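Local coordinates for uncharacterized protein (Bacteroides ovatus, PDB 4FS7) that is of unknown function but, as an extracellular protein with BspA-type leucine-rich repeats, probably serves in protein binding, at residues Glu148-Ile153 with Ser168-Met173; Ile311-Phe316 with Ile334-Phe339. All coordinates share one frame; numbering follows the deposited sequence.

Contact 1: residues Glu148-Ile153 with Ser168-Met173; sequences EGVTVI and SLPDSM
An apolar contact backed by water bridges joins two connecting segments in the BspA-type repeat region, each of them leading into a short strand of the solenoid: Glu148-Ile153 ends on strand 152-153, and Ser168-Met173 bridges strands 166-168 and 175-176. Met173, present as selenomethionine, buries more surface against the other segment than any other residue here. Its CG lies anti to the backbone N (chi1 -175°), and the bend at chi3 swings the terminal methyl CE back against Ile153, whose side chain it crosses at about a right angle; CE rests 3.8 Å from Ile153 CG1. Ile153 carries CG1 beside its own backbone N, so that CD1 runs on past the selenium to Leu169, meeting CD2 obliquely at 3.8 Å. Pro170 presses from the same segment: its ring atom CG sits 3.5 Å from the carbonyl oxygen of Val150 and also touches Val150 CB. This is how turns stack in a leucine-rich repeat solenoid, with aliphatic side chains of successive coils filling the interior while loops close the turn; here Leu180 further covers Ile153, and Ile146 lies against Pro170. A type I beta turn from Pro170 to Met173, closed by Met173 N donating to Pro170 O, sets Ser172 at the outer margin. There the polar backbone is met through solvent. One water donates to Glu148 O at 2.8 Å and accepts from Ser172 N at 3.0 Å, and a second links Glu148 O to Ser172 OG. A third water donates to Val150 O and lies 2.8 Å from the same hydroxyl, which occupies the crowded position between backbone N and carbonyl carbon (chi1 63°). Asp171, in the same turn, forms a salt bridge through OD2 with Arg194 NH1.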
loop_
_atom_site.group_PDB
_atom_site.type_symbol
_atom_site.label_atom_id
_atom_site.label_comp_id
_atom_site.label_asym_id
_atom_site.label_seq_id
_atom_site.Cartn_x
_atom_site.Cartn_y
_atom_site.Cartn_z
ATOM N N GLU A 148 -19.799 -1.342 -11.148
ATOM C CA GLU A 148 -19.588 0.076 -11.456
ATOM C C GLU A 148 -20.173 1.011 -10.425
ATOM O O GLU A 148 -19.714 2.117 -10.252
ATOM C CB GLU A 148 -20.124 0.418 -12.866
ATOM C CG GLU A 148 -21.646 0.520 -13.025
ATOM C CD GLU A 148 -22.104 0.756 -14.465
ATOM O OE1 GLU A 148 -21.704 1.782 -15.093
ATOM O OE2 GLU A 148 -22.861 -0.113 -14.958
ATOM N N GLY A 149 -21.254 0.580 -9.779
ATOM C CA GLY A 149 -21.924 1.389 -8.801
ATOM C C GLY A 149 -21.397 1.375 -7.397
ATOM O O GLY A 149 -21.974 2.040 -6.548
ATOM N N VAL A 150 -20.345 0.593 -7.141
ATOM C CA VAL A 150 -19.741 0.596 -5.827
ATOM C C VAL A 150 -19.051 1.929 -5.611
ATOM O O VAL A 150 -18.151 2.283 -6.400
ATOM C CB VAL A 150 -18.794 -0.585 -5.641
ATOM C CG1 VAL A 150 -17.943 -0.393 -4.372
ATOM C CG2 VAL A 150 -19.580 -1.873 -5.619
ATOM N N THR A 151 -19.452 2.680 -4.586
ATOM C CA THR A 151 -18.935 4.014 -4.319
ATOM C C THR A 151 -17.917 4.072 -3.191
ATOM O O THR A 151 -17.229 5.083 -3.047
ATOM C CB THR A 151 -20.076 4.994 -4.012
ATOM O OG1 THR A 151 -20.784 4.558 -2.856
ATOM C CG2 THR A 151 -21.045 5.127 -5.209
ATOM N N VAL A 152 -17.839 3.023 -2.384
ATOM C CA VAL A 152 -16.896 2.938 -1.261
ATOM C C VAL A 152 -16.332 1.542 -1.161
ATOM O O VAL A 152 -17.106 0.577 -1.179
ATOM C CB VAL A 152 -17.513 3.175 0.116
ATOM C CG1 VAL A 152 -16.353 3.429 1.084
ATOM C CG2 VAL A 152 -18.502 4.310 0.127
ATOM N N ILE A 153 -15.011 1.440 -1.001
ATOM C CA ILE A 153 -14.355 0.216 -0.655
ATOM C C ILE A 153 -13.481 0.512 0.528
ATOM O O ILE A 153 -12.575 1.359 0.445
ATOM C CB ILE A 153 -13.539 -0.403 -1.815
ATOM C CG1 ILE A 153 -14.396 -0.629 -3.056
ATOM C CG2 ILE A 153 -12.904 -1.716 -1.366
ATOM C CD1 ILE A 153 -13.575 -1.043 -4.283
ATOM N N SER A 168 -10.746 -5.469 -11.123
ATOM C CA SER A 168 -11.376 -4.373 -11.835
ATOM C C SER A 168 -12.098 -3.471 -10.851
ATOM O O SER A 168 -13.159 -3.840 -10.349
ATOM C CB SER A 168 -12.325 -4.922 -12.891
ATOM O OG SER A 168 -12.967 -3.829 -13.550
ATOM N N LEU A 169 -11.539 -2.311 -10.558
ATOM C CA LEU A 169 -12.101 -1.301 -9.671
ATOM C C LEU A 169 -13.152 -0.491 -10.410
ATOM O O LEU A 169 -13.099 -0.390 -11.625
ATOM C CB LEU A 169 -11.007 -0.368 -9.151
ATOM C CG LEU A 169 -10.028 -0.971 -8.153
ATOM C CD1 LEU A 169 -8.794 -0.098 -8.004
ATOM C CD2 LEU A 169 -10.725 -1.180 -6.793
ATOM N N PRO A 170 -14.117 0.114 -9.696
ATOM C CA PRO A 170 -15.079 0.974 -10.374
ATOM C C PRO A 170 -14.344 2.161 -10.990
ATOM O O PRO A 170 -13.543 2.837 -10.329
ATOM C CB PRO A 170 -16.006 1.429 -9.233
ATOM C CG PRO A 170 -15.814 0.419 -8.156
ATOM C CD PRO A 170 -14.375 0.035 -8.250
ATOM N N ASP A 171 -14.643 2.424 -12.250
ATOM C CA ASP A 171 -13.954 3.485 -12.942
ATOM C C ASP A 171 -14.213 4.880 -12.411
ATOM O O ASP A 171 -13.406 5.784 -12.651
ATOM C CB ASP A 171 -14.244 3.422 -14.426
ATOM C CG ASP A 171 -13.235 4.171 -15.255
ATOM O OD1 ASP A 171 -11.977 4.006 -15.086
ATOM O OD2 ASP A 171 -13.719 4.964 -16.069
ATOM N N SER A 172 -15.291 5.086 -11.672
ATOM C CA SER A 172 -15.589 6.364 -11.090
ATOM C C SER A 172 -14.886 6.643 -9.782
ATOM O O SER A 172 -14.983 7.760 -9.239
ATOM C CB SER A 172 -17.110 6.485 -10.820
ATOM O OG SER A 172 -17.530 5.507 -9.851
HETATM N N MSE A 173 -14.209 5.647 -9.224
HETATM C CA MSE A 173 -13.619 5.780 -7.889
HETATM C C MSE A 173 -12.469 6.807 -7.913
HETATM O O MSE A 173 -11.638 6.794 -8.815
HETATM C CB MSE A 173 -13.137 4.416 -7.398
HETATM C CG MSE A 173 -12.628 4.442 -5.957
HETATM SE SE MSE A 173 -12.721 2.728 -5.123
HETATM C CE MSE A 173 -14.665 2.582 -4.997
HETATM O O HOH W 1 -17.770 3.355 -11.827
HETATM O O HOH W 2 -20.395 4.721 -9.590
HETATM O O HOH W 3 -16.780 4.516 -7.301
#

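Contact 2: residues Ile311-Phe316 with Ile334-Phe339; sequences IGEEAF and IGKRSF
With CG anti to the carbonyl carbon in both Phe316 (chi1 -62°) and Phe339 (chi1 -63°), the two rings point the same way, and the same choice in Glu314 and Arg337 lays those chains side by side. These are equivalent positions in neighbouring coils of the BspA-type leucine-rich repeat solenoid, where the type II turns Gly312-Ala315 and Gly335-Ser338 stack beyond the parallel bridge of Ile311 with Ile334. The phenyl planes are only 4° apart but slid so far that they barely overlap, and Phe293 and Phe362 continue the row. The carboxylate oxygen Glu314 OE2 hovers 3.6 Å above the centre of the Arg337 guanidinium, a long, charge-only salt bridge; Arg337 NE pairs with Glu317. An alanine here removes the carboxylate and CG of Glu314, and would probably leave the Arg337 side chain less firmly held on this side. Backbone bonds tie the turns: Gly335 N to Ile311 O (2.8 Å), Glu314 N to Lys336 O nearly along the carbonyl axis, and Phe316 N to Ser338 O. Gly312 O accepts from both Ala315 N and Ser338 OG, the hydroxyl approaching from above the carbonyl plane at 2.7 Å.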
loop_
_atom_site.group_PDB
_atom_site.type_symbol
_atom_site.label_atom_id
_atom_site.label_comp_id
_atom_site.label_asym_id
_atom_site.label_seq_id
_atom_site.Cartn_x
_atom_site.Cartn_y
_atom_site.Cartn_z
ATOM N N ILE A 311 20.221 19.234 0.946
ATOM C CA ILE A 311 20.398 17.789 1.051
ATOM C C ILE A 311 20.150 17.403 2.515
ATOM O O ILE A 311 20.895 17.798 3.408
ATOM C CB ILE A 311 21.823 17.303 0.660
ATOM C CG1 ILE A 311 22.308 17.932 -0.663
ATOM C CG2 ILE A 311 21.847 15.748 0.644
ATOM C CD1 ILE A 311 21.445 17.537 -1.860
ATOM N N GLY A 312 19.053 16.687 2.770
ATOM C CA GLY A 312 18.633 16.384 4.078
ATOM C C GLY A 312 19.508 15.450 4.860
ATOM O O GLY A 312 20.313 14.714 4.311
ATOM N N GLU A 313 19.260 15.422 6.159
ATOM C CA GLU A 313 19.913 14.520 7.076
ATOM C C GLU A 313 19.870 13.082 6.587
ATOM O O GLU A 313 18.815 12.555 6.216
ATOM C CB GLU A 313 19.235 14.646 8.440
ATOM C CG GLU A 313 19.953 13.994 9.570
ATOM C CD GLU A 313 19.662 14.597 10.963
ATOM O OE1 GLU A 313 19.595 15.855 11.176
ATOM O OE2 GLU A 313 19.599 13.769 11.890
ATOM N N GLU A 314 21.020 12.388 6.568
ATOM C CA GLU A 314 21.136 10.985 6.205
ATOM C C GLU A 314 20.602 10.684 4.796
ATOM O O GLU A 314 20.341 9.517 4.475
ATOM C CB GLU A 314 20.418 10.070 7.220
ATOM C CG GLU A 314 21.026 10.070 8.607
ATOM C CD GLU A 314 20.259 9.204 9.586
ATOM O OE1 GLU A 314 19.476 8.328 9.155
ATOM O OE2 GLU A 314 20.469 9.402 10.802
ATOM N N ALA A 315 20.542 11.687 3.907
ATOM C CA ALA A 315 19.906 11.441 2.599
ATOM C C ALA A 315 20.560 10.376 1.746
ATOM O O ALA A 315 19.881 9.665 1.020
ATOM C CB ALA A 315 19.728 12.724 1.828
ATOM N N PHE A 316 21.884 10.325 1.802
ATOM C CA PHE A 316 22.663 9.381 1.053
ATOM C C PHE A 316 23.491 8.457 1.959
ATOM O O PHE A 316 24.452 7.786 1.525
ATOM C CB PHE A 316 23.576 10.036 0.004
ATOM C CG PHE A 316 22.833 10.809 -1.057
ATOM C CD1 PHE A 316 22.401 10.163 -2.199
ATOM C CD2 PHE A 316 22.573 12.147 -0.923
ATOM C CE1 PHE A 316 21.729 10.851 -3.187
ATOM C CE2 PHE A 316 21.905 12.840 -1.901
ATOM C CZ PHE A 316 21.489 12.176 -3.047
ATOM N N ILE A 334 24.123 20.871 3.443
ATOM C CA ILE A 334 24.270 19.432 3.467
ATOM C C ILE A 334 24.022 18.995 4.906
ATOM O O ILE A 334 24.656 19.523 5.807
ATOM C CB ILE A 334 25.755 18.980 3.034
ATOM C CG1 ILE A 334 26.012 19.352 1.560
ATOM C CG2 ILE A 334 25.987 17.500 3.276
ATOM C CD1 ILE A 334 27.509 19.259 1.116
ATOM N N GLY A 335 23.082 18.087 5.126
ATOM C CA GLY A 335 22.684 17.706 6.457
ATOM C C GLY A 335 23.596 16.792 7.224
ATOM O O GLY A 335 24.632 16.322 6.758
ATOM N N LYS A 336 23.242 16.611 8.495
ATOM C CA LYS A 336 23.943 15.674 9.371
ATOM C C LYS A 336 23.987 14.295 8.723
ATOM O O LYS A 336 22.956 13.806 8.237
ATOM C CB LYS A 336 23.198 15.620 10.717
ATOM C CG LYS A 336 23.716 14.581 11.680
ATOM C CD LYS A 336 23.053 14.661 13.059
ATOM C CE LYS A 336 23.650 13.674 14.029
ATOM N NZ LYS A 336 23.057 13.822 15.382
ATOM N N ARG A 337 25.154 13.666 8.679
ATOM C CA ARG A 337 25.316 12.294 8.180
ATOM C C ARG A 337 24.798 12.147 6.754
ATOM O O ARG A 337 24.542 11.037 6.315
ATOM C CB ARG A 337 24.636 11.309 9.115
ATOM C CG ARG A 337 25.386 11.129 10.429
ATOM C CD ARG A 337 24.594 10.375 11.518
ATOM N NE ARG A 337 24.175 9.048 11.075
ATOM C CZ ARG A 337 23.670 8.147 11.910
ATOM N NH1 ARG A 337 23.511 8.427 13.197
ATOM N NH2 ARG A 337 23.258 6.977 11.457
ATOM N N SER A 338 24.752 13.223 5.956
ATOM C CA SER A 338 24.146 13.072 4.629
ATOM C C SER A 338 24.839 12.123 3.692
ATOM O O SER A 338 24.175 11.528 2.846
ATOM C CB SER A 338 23.967 14.443 3.953
ATOM O OG SER A 338 22.956 15.244 4.555
ATOM N N PHE A 339 26.174 11.986 3.820
ATOM C CA PHE A 339 26.946 11.031 3.028
ATOM C C PHE A 339 27.711 10.075 3.943
ATOM O O PHE A 339 28.693 9.488 3.529
ATOM C CB PHE A 339 27.896 11.769 2.053
ATOM C CG PHE A 339 27.159 12.593 1.029
ATOM C CD1 PHE A 339 26.745 12.001 -0.161
ATOM C CD2 PHE A 339 26.833 13.902 1.245
ATOM C CE1 PHE A 339 26.053 12.746 -1.092
ATOM C CE2 PHE A 339 26.119 14.664 0.301
ATOM C CZ PHE A 339 25.750 14.069 -0.873
HETATM O O HOH W 4 20.839 17.954 9.582
#

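In the fold
Contact 1 and contact 2 follow one another in series along the chain, the first closing well before the second opens, and they lie on opposite sides of the chain's centre. Their centres are 43 Å apart and their nearest atoms about 32 Å, so they do not touch. They belong to separate BspA-type repeat ranges and to different parallel sheets: strand 152-153 is an outermost member of one three-stranded sheet, whereas 310-311 and 333-334 are inner neighbours in a four-stranded one. Both join segments 15 to 18 residues apart at their closest ends, so each is consistent with local packing between neighbouring coils of an elongated solenoid.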